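Local atomic coordinates of aldo-keto reductase 2E (Bombyx mori, PDB entry 3WCZ), a protein that reduces 3-dehydroecdysone and some other carbonyl compounds with NADPH, is inactive with NADH, and may help regulate moulting in the silkworm. Residues I18-T23 with I255-S260; A47-I52 with Q268-F273. All coordinates share one frame; numbering follows the deposited sequence.

Contact 1 of 2, residues I18-T23 with I255-S260. With NAP (NADP nicotinamide-adenine-dinucleotide phosphate), chain B.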
loop_
_atom_site.group_PDB
_atom_site.type_symbol
_atom_site.label_atom_id
_atom_site.label_comp_id
_atom_site.label_asym_id
_atom_site.label_seq_id
_atom_site.Cartn_x
_atom_site.Cartn_y
_atom_site.Cartn_z
ATOM N N ILE A 18 -1.955 -11.045 -0.284
ATOM C CA ILE A 18 -2.911 -10.088 0.232
ATOM C C ILE A 18 -2.518 -9.376 1.538
ATOM O O ILE A 18 -3.297 -8.625 2.078
ATOM C CB ILE A 18 -4.322 -10.708 0.348
ATOM C CG1 ILE A 18 -4.351 -11.755 1.440
ATOM C CG2 ILE A 18 -4.717 -11.269 -1.019
ATOM C CD1 ILE A 18 -5.675 -12.481 1.455
ATOM N N VAL A 19 -1.299 -9.610 2.027
ATOM C CA VAL A 19 -0.697 -8.758 3.051
ATOM C C VAL A 19 0.638 -8.267 2.512
ATOM O O VAL A 19 1.415 -9.063 2.020
ATOM C CB VAL A 19 -0.474 -9.497 4.385
ATOM C CG1 VAL A 19 0.138 -8.582 5.390
ATOM C CG2 VAL A 19 -1.808 -10.094 4.914
ATOM N N ALA A 20 0.887 -6.963 2.605
ATOM C CA ALA A 20 2.163 -6.367 2.223
ATOM C C ALA A 20 2.826 -5.711 3.404
ATOM O O ALA A 20 2.164 -5.061 4.216
ATOM C CB ALA A 20 1.955 -5.335 1.113
ATOM N N LEU A 21 4.140 -5.868 3.492
ATOM C CA LEU A 21 4.910 -5.089 4.459
ATOM C C LEU A 21 5.037 -3.642 4.012
ATOM O O LEU A 21 5.519 -3.379 2.911
ATOM C CB LEU A 21 6.302 -5.671 4.650
ATOM C CG LEU A 21 7.175 -4.888 5.647
ATOM C CD1 LEU A 21 6.701 -5.094 7.096
ATOM C CD2 LEU A 21 8.630 -5.240 5.532
ATOM N N GLY A 22 4.613 -2.708 4.847
ATOM C CA GLY A 22 4.850 -1.311 4.562
ATOM C C GLY A 22 6.250 -0.858 4.909
ATOM O O GLY A 22 6.799 -1.246 5.946
ATOM N N THR A 23 6.832 -0.049 4.031
ATOM C CA THR A 23 8.175 0.497 4.249
ATOM C C THR A 23 8.204 2.006 4.176
ATOM O O THR A 23 9.287 2.601 4.080
ATOM C CB THR A 23 9.210 -0.114 3.287
ATOM O OG1 THR A 23 8.961 0.298 1.932
ATOM C CG2 THR A 23 9.221 -1.651 3.366
ATOM N N ILE A 255 -6.225 -5.468 0.547
ATOM C CA ILE A 255 -4.855 -5.895 0.761
ATOM C C ILE A 255 -4.217 -4.892 1.719
ATOM O O ILE A 255 -3.789 -3.823 1.291
ATOM C CB ILE A 255 -4.094 -5.925 -0.575
ATOM C CG1 ILE A 255 -4.745 -6.941 -1.525
ATOM C CG2 ILE A 255 -2.620 -6.204 -0.352
ATOM C CD1 ILE A 255 -4.359 -6.713 -3.014
ATOM N N PRO A 256 -4.198 -5.191 3.032
ATOM C CA PRO A 256 -3.606 -4.233 3.963
ATOM C C PRO A 256 -2.084 -4.194 3.867
ATOM O O PRO A 256 -1.443 -5.181 3.476
ATOM C CB PRO A 256 -4.045 -4.771 5.329
ATOM C CG PRO A 256 -4.187 -6.237 5.102
ATOM C CD PRO A 256 -4.748 -6.376 3.728
ATOM N N ILE A 257 -1.544 -3.019 4.182
ATOM C CA ILE A 257 -0.114 -2.773 4.127
ATOM C C ILE A 257 0.433 -2.394 5.510
ATOM O O ILE A 257 0.876 -1.258 5.730
ATOM C CB ILE A 257 0.234 -1.634 3.137
ATOM C CG1 ILE A 257 -0.564 -1.740 1.836
ATOM C CG2 ILE A 257 1.731 -1.636 2.835
ATOM C CD1 ILE A 257 -0.390 -0.506 0.966
ATOM N N PRO A 258 0.412 -3.325 6.464
ATOM C CA PRO A 258 0.915 -2.970 7.797
ATOM C C PRO A 258 2.417 -2.687 7.778
ATOM O O PRO A 258 3.215 -3.524 7.336
ATOM C CB PRO A 258 0.601 -4.222 8.630
ATOM C CG PRO A 258 0.588 -5.322 7.657
ATOM C CD PRO A 258 -0.033 -4.725 6.416
ATOM N N LYS A 259 2.809 -1.519 8.289
ATOM C CA LYS A 259 4.217 -1.193 8.498
ATOM C C LYS A 259 4.627 -1.626 9.917
ATOM O O LYS A 259 3.959 -1.328 10.913
ATOM C CB LYS A 259 4.486 0.304 8.340
ATOM C CG LYS A 259 5.904 0.736 8.727
ATOM C CD LYS A 259 6.033 1.106 10.199
ATOM C CE LYS A 259 7.430 1.567 10.544
ATOM N NZ LYS A 259 7.529 1.911 12.022
ATOM N N SER A 260 5.739 -2.335 9.990
ATOM C CA SER A 260 6.388 -2.562 11.279
ATOM C C SER A 260 7.854 -2.734 11.035
ATOM O O SER A 260 8.279 -3.225 9.989
ATOM C CB SER A 260 5.832 -3.803 11.963
ATOM O OG SER A 260 6.431 -4.018 13.249
HETATM P PA NAP B . 0.614 1.762 9.675
HETATM O O1A NAP B . 0.992 0.437 9.158
HETATM O O2A NAP B . -0.714 2.326 9.528
HETATM O O5B NAP B . 1.057 1.992 11.154
HETATM C C5B NAP B . 2.353 1.696 11.578
HETATM C C4B NAP B . 2.576 1.885 13.071
HETATM O O4B NAP B . 1.877 0.853 13.794
HETATM C C3B NAP B . 3.982 1.868 13.535
HETATM O O3B NAP B . 4.090 2.826 14.561
HETATM C C2B NAP B . 4.150 0.512 14.027
HETATM O O2B NAP B . 5.174 0.362 14.990
HETATM C C1B NAP B . 2.803 0.182 14.614
HETATM N N9A NAP B . 2.408 -1.210 14.607
HETATM C C8A NAP B . 2.607 -2.080 13.595
HETATM N N7A NAP B . 2.031 -3.240 13.838
HETATM C C5A NAP B . 1.428 -3.147 15.065
HETATM C C6A NAP B . 0.680 -4.038 15.840
HETATM N N6A NAP B . 0.404 -5.359 15.474
HETATM N N1A NAP B . 0.238 -3.580 17.025
HETATM C C2A NAP B . 0.487 -2.332 17.420
HETATM N N3A NAP B . 1.191 -1.444 16.697
HETATM C C4A NAP B . 1.651 -1.856 15.507
HETATM O O3 NAP B . 1.667 2.798 9.008
HETATM P PN NAP B . 1.832 3.669 7.685
HETATM O O1N NAP B . 3.295 3.701 7.435
HETATM O O2N NAP B . 1.098 4.948 7.885
HETATM O O5D NAP B . 1.084 2.893 6.517
HETATM C C5D NAP B . 1.492 1.626 6.124
HETATM C C4D NAP B . 2.183 1.546 4.756
HETATM O O4D NAP B . 1.303 1.922 3.712
HETATM C C3D NAP B . 3.344 2.471 4.582
HETATM O O3D NAP B . 4.479 2.072 5.323
HETATM C C2D NAP B . 3.503 2.473 3.144
HETATM O O2D NAP B . 4.078 1.275 2.702
HETATM C C1D NAP B . 2.062 2.585 2.694
HETATM N N1N NAP B . 1.494 3.922 2.485
HETATM C C2N NAP B . 1.254 4.365 1.237
HETATM C C3N NAP B . 0.706 5.608 1.044
HETATM C C7N NAP B . 0.427 6.002 -0.357
HETATM O O7N NAP B . 0.277 5.162 -1.277
HETATM N N7N NAP B . 0.195 7.314 -0.572
HETATM C C4N NAP B . 0.454 6.472 2.126
HETATM C C5N NAP B . 0.690 5.999 3.424
HETATM C C6N NAP B . 1.209 4.716 3.551
HETATM P P2B NAP B . 6.367 -0.694 14.825
HETATM O O1X NAP B . 7.251 -0.422 16.058
HETATM O O2X NAP B . 5.791 -2.041 14.891
HETATM O O3X NAP B . 7.063 -0.382 13.523
HETATM O O HOH W 1 9.007 -1.316 7.714
#
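Ala20 and Gly22 give their backbone N-H groups to the carbonyls of Pro256 and Pro258. The Ala20 N to Pro256 O bond is 3.1 Å and nearly straight. Gly22 N reaches Pro258 O at 3.0 Å but stands well above the carbonyl plane. Two prolines in 255-260 have no N-H to return. The carbonyls of Ile18 and Ala20 instead face CA-H groups, with Ile257 CA 3.2 Å from Ala20 O. A water donates to Gly22 O and to Ser260 O and bridges the segments.

Apolar contacts are few. Ile257 CG1 is beside its backbone N (chi1 -43°), which leaves CG2 anti to N, 3.6 Å from Gly22 CA. Val19 CG1 touches Pro258 CD and CG at 4.0 Å, and the two side chains cross at about a right angle.

NADP lies along the end of the pair. Lys259 N donates to the pyrophosphate atom O1A in a straight bond. The Lys259 chain bends at chi2 (-89°) past Gly22 O, and its NZ reaches O3X of the 2'-phosphate at 2.8 Å. Ser260 OG holds O2X of the same phosphate at 2.6 Å. Gly22 has no side chain, and its CA lies 3.3 Å from O2D of the nicotinamide ribose. The bonds to the 2'-phosphate, a group NADH lacks, are consistent with the enzyme's inactivity with NADH.

Contact 2 of 2, residues A47-I52 with Q268-F273. With NAP (NADP nicotinamide-adenine-dinucleotide phosphate), chain B.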
loop_
_atom_site.group_PDB
_atom_site.type_symbol
_atom_site.label_atom_id
_atom_site.label_comp_id
_atom_site.label_asym_id
_atom_site.label_seq_id
_atom_site.Cartn_x
_atom_site.Cartn_y
_atom_site.Cartn_z
ATOM N N ALA A 47 9.262 -14.487 8.130
ATOM C CA ALA A 47 7.967 -14.782 8.756
ATOM C C ALA A 47 6.885 -15.183 7.774
ATOM O O ALA A 47 5.743 -15.438 8.171
ATOM C CB ALA A 47 7.495 -13.583 9.569
ATOM N N GLY A 48 7.216 -15.259 6.490
ATOM C CA GLY A 48 6.257 -15.678 5.479
ATOM C C GLY A 48 5.685 -14.635 4.544
ATOM O O GLY A 48 4.956 -14.980 3.620
ATOM N N TYR A 49 6.033 -13.369 4.748
ATOM C CA TYR A 49 5.598 -12.346 3.795
ATOM C C TYR A 49 6.255 -12.604 2.445
ATOM O O TYR A 49 7.434 -13.001 2.363
ATOM C CB TYR A 49 6.030 -10.947 4.224
ATOM C CG TYR A 49 5.330 -10.317 5.380
ATOM C CD1 TYR A 49 5.431 -10.851 6.663
ATOM C CD2 TYR A 49 4.629 -9.125 5.227
ATOM C CE1 TYR A 49 4.843 -10.226 7.750
ATOM C CE2 TYR A 49 4.052 -8.482 6.308
ATOM C CZ TYR A 49 4.146 -9.038 7.563
ATOM O OH TYR A 49 3.592 -8.392 8.634
ATOM N N ARG A 50 5.491 -12.317 1.400
ATOM C CA ARG A 50 5.981 -12.400 0.040
ATOM C C ARG A 50 5.628 -11.131 -0.725
ATOM O O ARG A 50 5.717 -11.125 -1.956
ATOM C CB ARG A 50 5.373 -13.612 -0.671
ATOM C CG ARG A 50 5.781 -14.967 -0.056
ATOM C CD ARG A 50 7.273 -15.214 -0.171
ATOM N NE ARG A 50 7.685 -16.513 0.369
ATOM C CZ ARG A 50 8.201 -16.690 1.577
ATOM N NH1 ARG A 50 8.334 -15.673 2.412
ATOM N NH2 ARG A 50 8.586 -17.918 1.954
ATOM N N HIS A 51 5.169 -10.093 -0.061
ATOM C CA HIS A 51 4.808 -8.837 -0.718
ATOM C C HIS A 51 5.368 -7.686 0.104
ATOM O O HIS A 51 5.113 -7.612 1.303
ATOM C CB HIS A 51 3.267 -8.761 -0.858
ATOM C CG HIS A 51 2.730 -7.558 -1.593
ATOM N ND1 HIS A 51 1.380 -7.394 -1.803
ATOM C CD2 HIS A 51 3.312 -6.462 -2.142
ATOM C CE1 HIS A 51 1.152 -6.265 -2.442
ATOM N NE2 HIS A 51 2.311 -5.682 -2.676
ATOM N N ILE A 52 6.158 -6.820 -0.549
ATOM C CA ILE A 52 6.746 -5.635 0.076
ATOM C C ILE A 52 6.247 -4.416 -0.682
ATOM O O ILE A 52 6.304 -4.427 -1.913
ATOM C CB ILE A 52 8.285 -5.627 0.025
ATOM C CG1 ILE A 52 8.886 -6.961 0.490
ATOM C CG2 ILE A 52 8.817 -4.452 0.822
ATOM C CD1 ILE A 52 8.648 -7.337 1.937
ATOM N N GLN A 268 3.061 -11.049 13.778
ATOM C CA GLN A 268 1.637 -10.984 14.130
ATOM C C GLN A 268 0.785 -10.463 12.989
ATOM O O GLN A 268 -0.337 -10.911 12.777
ATOM C CB GLN A 268 1.459 -10.082 15.336
ATOM C CG GLN A 268 2.018 -10.702 16.596
ATOM C CD GLN A 268 1.774 -9.865 17.830
ATOM O OE1 GLN A 268 1.848 -8.637 17.806
ATOM N NE2 GLN A 268 1.466 -10.540 18.931
ATOM N N ASN A 269 1.345 -9.535 12.224
ATOM C CA ASN A 269 0.556 -8.788 11.254
ATOM C C ASN A 269 0.186 -9.602 10.002
ATOM O O ASN A 269 -0.666 -9.178 9.231
ATOM C CB ASN A 269 1.287 -7.501 10.857
ATOM C CG ASN A 269 1.279 -6.451 11.938
ATOM O OD1 ASN A 269 0.527 -6.551 12.918
ATOM N ND2 ASN A 269 2.131 -5.458 11.800
ATOM N N ILE A 270 0.771 -10.787 9.836
ATOM C CA ILE A 270 0.373 -11.668 8.731
ATOM C C ILE A 270 -0.435 -12.874 9.238
ATOM O O ILE A 270 -0.955 -13.637 8.437
ATOM C CB ILE A 270 1.620 -12.083 7.893
ATOM C CG1 ILE A 270 1.209 -12.668 6.544
ATOM C CG2 ILE A 270 2.503 -13.022 8.678
ATOM C CD1 ILE A 270 2.338 -12.623 5.544
ATOM N N ASP A 271 -0.585 -12.997 10.561
ATOM C CA ASP A 271 -1.291 -14.150 11.136
ATOM C C ASP A 271 -2.802 -13.873 11.207
ATOM O O ASP A 271 -3.365 -13.744 12.292
ATOM C CB ASP A 271 -0.696 -14.497 12.509
ATOM C CG ASP A 271 -1.170 -15.832 13.051
ATOM O OD1 ASP A 271 -1.825 -16.601 12.318
ATOM O OD2 ASP A 271 -0.867 -16.096 14.237
ATOM N N LEU A 272 -3.438 -13.804 10.045
ATOM C CA LEU A 272 -4.810 -13.316 9.906
ATOM C C LEU A 272 -5.759 -14.324 9.302
ATOM O O LEU A 272 -6.887 -13.971 8.992
ATOM C CB LEU A 272 -4.799 -12.049 9.002
ATOM C CG LEU A 272 -3.800 -10.946 9.322
ATOM C CD1 LEU A 272 -3.917 -9.854 8.267
ATOM C CD2 LEU A 272 -4.011 -10.364 10.691
ATOM N N PHE A 273 -5.304 -15.566 9.114
ATOM C CA PHE A 273 -6.029 -16.505 8.253
ATOM C C PHE A 273 -6.564 -17.725 8.980
ATOM O O PHE A 273 -6.993 -18.682 8.342
ATOM C CB PHE A 273 -5.173 -16.822 7.018
ATOM C CG PHE A 273 -4.777 -15.569 6.311
ATOM C CD1 PHE A 273 -5.718 -14.869 5.573
ATOM C CD2 PHE A 273 -3.516 -15.007 6.488
ATOM C CE1 PHE A 273 -5.406 -13.673 5.011
ATOM C CE2 PHE A 273 -3.201 -13.784 5.904
ATOM C CZ PHE A 273 -4.150 -13.134 5.169
HETATM P PA NAP B . 0.614 1.762 9.675
HETATM O O1A NAP B . 0.992 0.437 9.158
HETATM O O2A NAP B . -0.714 2.326 9.528
HETATM O O5B NAP B . 1.057 1.992 11.154
HETATM C C5B NAP B . 2.353 1.696 11.578
HETATM C C4B NAP B . 2.576 1.885 13.071
HETATM O O4B NAP B . 1.877 0.853 13.794
HETATM C C3B NAP B . 3.982 1.868 13.535
HETATM O O3B NAP B . 4.090 2.826 14.561
HETATM C C2B NAP B . 4.150 0.512 14.027
HETATM O O2B NAP B . 5.174 0.362 14.990
HETATM C C1B NAP B . 2.803 0.182 14.614
HETATM N N9A NAP B . 2.408 -1.210 14.607
HETATM C C8A NAP B . 2.607 -2.080 13.595
HETATM N N7A NAP B . 2.031 -3.240 13.838
HETATM C C5A NAP B . 1.428 -3.147 15.065
HETATM C C6A NAP B . 0.680 -4.038 15.840
HETATM N N6A NAP B . 0.404 -5.359 15.474
HETATM N N1A NAP B . 0.238 -3.580 17.025
HETATM C C2A NAP B . 0.487 -2.332 17.420
HETATM N N3A NAP B . 1.191 -1.444 16.697
HETATM C C4A NAP B . 1.651 -1.856 15.507
HETATM O O3 NAP B . 1.667 2.798 9.008
HETATM P PN NAP B . 1.832 3.669 7.685
HETATM O O1N NAP B . 3.295 3.701 7.435
HETATM O O2N NAP B . 1.098 4.948 7.885
HETATM O O5D NAP B . 1.084 2.893 6.517
HETATM C C5D NAP B . 1.492 1.626 6.124
HETATM C C4D NAP B . 2.183 1.546 4.756
HETATM O O4D NAP B . 1.303 1.922 3.712
HETATM C C3D NAP B . 3.344 2.471 4.582
HETATM O O3D NAP B . 4.479 2.072 5.323
HETATM C C2D NAP B . 3.503 2.473 3.144
HETATM O O2D NAP B . 4.078 1.275 2.702
HETATM C C1D NAP B . 2.062 2.585 2.694
HETATM N N1N NAP B . 1.494 3.922 2.485
HETATM C C2N NAP B . 1.254 4.365 1.237
HETATM C C3N NAP B . 0.706 5.608 1.044
HETATM C C7N NAP B . 0.427 6.002 -0.357
HETATM O O7N NAP B . 0.277 5.162 -1.277
HETATM N N7N NAP B . 0.195 7.314 -0.572
HETATM C C4N NAP B . 0.454 6.472 2.126
HETATM C C5N NAP B . 0.690 5.999 3.424
HETATM C C6N NAP B . 1.209 4.716 3.551
HETATM P P2B NAP B . 6.367 -0.694 14.825
HETATM O O1X NAP B . 7.251 -0.422 16.058
HETATM O O2X NAP B . 5.791 -2.041 14.891
HETATM O O3X NAP B . 7.063 -0.382 13.523
HETATM O O HOH W 2 3.848 -5.563 9.370
#
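Ile270 lays its CD1 methyl over one face of the Tyr49 ring, a CH-pi contact 3.9 Å from CD1 to the ring centroid. CG1 of Ile270 is anti to the backbone N (chi1 -164°), which carries CD1 over the ring face and within 3.7 Å of Tyr49 CA. Ile270 CB sits over Tyr49 CE1 on the same face, 3.7 Å away, and CG2 lies above the ring plane just outside that atom.

At the tip of the ring, Tyr49 OH is 3.3 Å from Asn269 CB. The hydroxyl accepts a bond from a water, which in turn accepts one from Asn269 ND2. Tyr49 OH is also hydrogen-bonded to Ile266 O in helix 263-270. The Asn269 amide has its ND2 shared between this water and adenine N7A, 3.0 Å away. Asn269 OD1 accepts from adenine N6A at 2.8 Å. Together the two bonds to the base fix the rotation of the amide.

Farther out, Gly48 ends helix 35-46 in a Schellman motif with positive phi. Arg50 NH1 bonds to Tyr49 O at 2.8 Å and to Ile45 O. The asparagine that reads N6A and N7A belongs to the adenine site of an NADP-dependent aldo-keto reductase, beside the TIM-barrel strands.

How the contacts relate
The two contacts lie 8 Å apart between centres and touch directly. Leu21 N is probably hydrogen-bonded to His51 O, as expected of the neighbouring parallel strands 21-22 and 51-53 of the barrel sheet. Along the chain the segments alternate: 18-23, 47-52, 255-260, 268-273. Contact 1 pairs the first and last strands of the eight, so it closes the barrel. Contact 2 lies farther from the centre of the chain, where helix 263-270, which follows strand 255-256, packs beside the lead-in to strand 51-53. Both reach the same NADP. Contact 1 holds its phosphates, and contact 2 its adenine. Part of the cofactor site thus lies at the seam between the first and last strands.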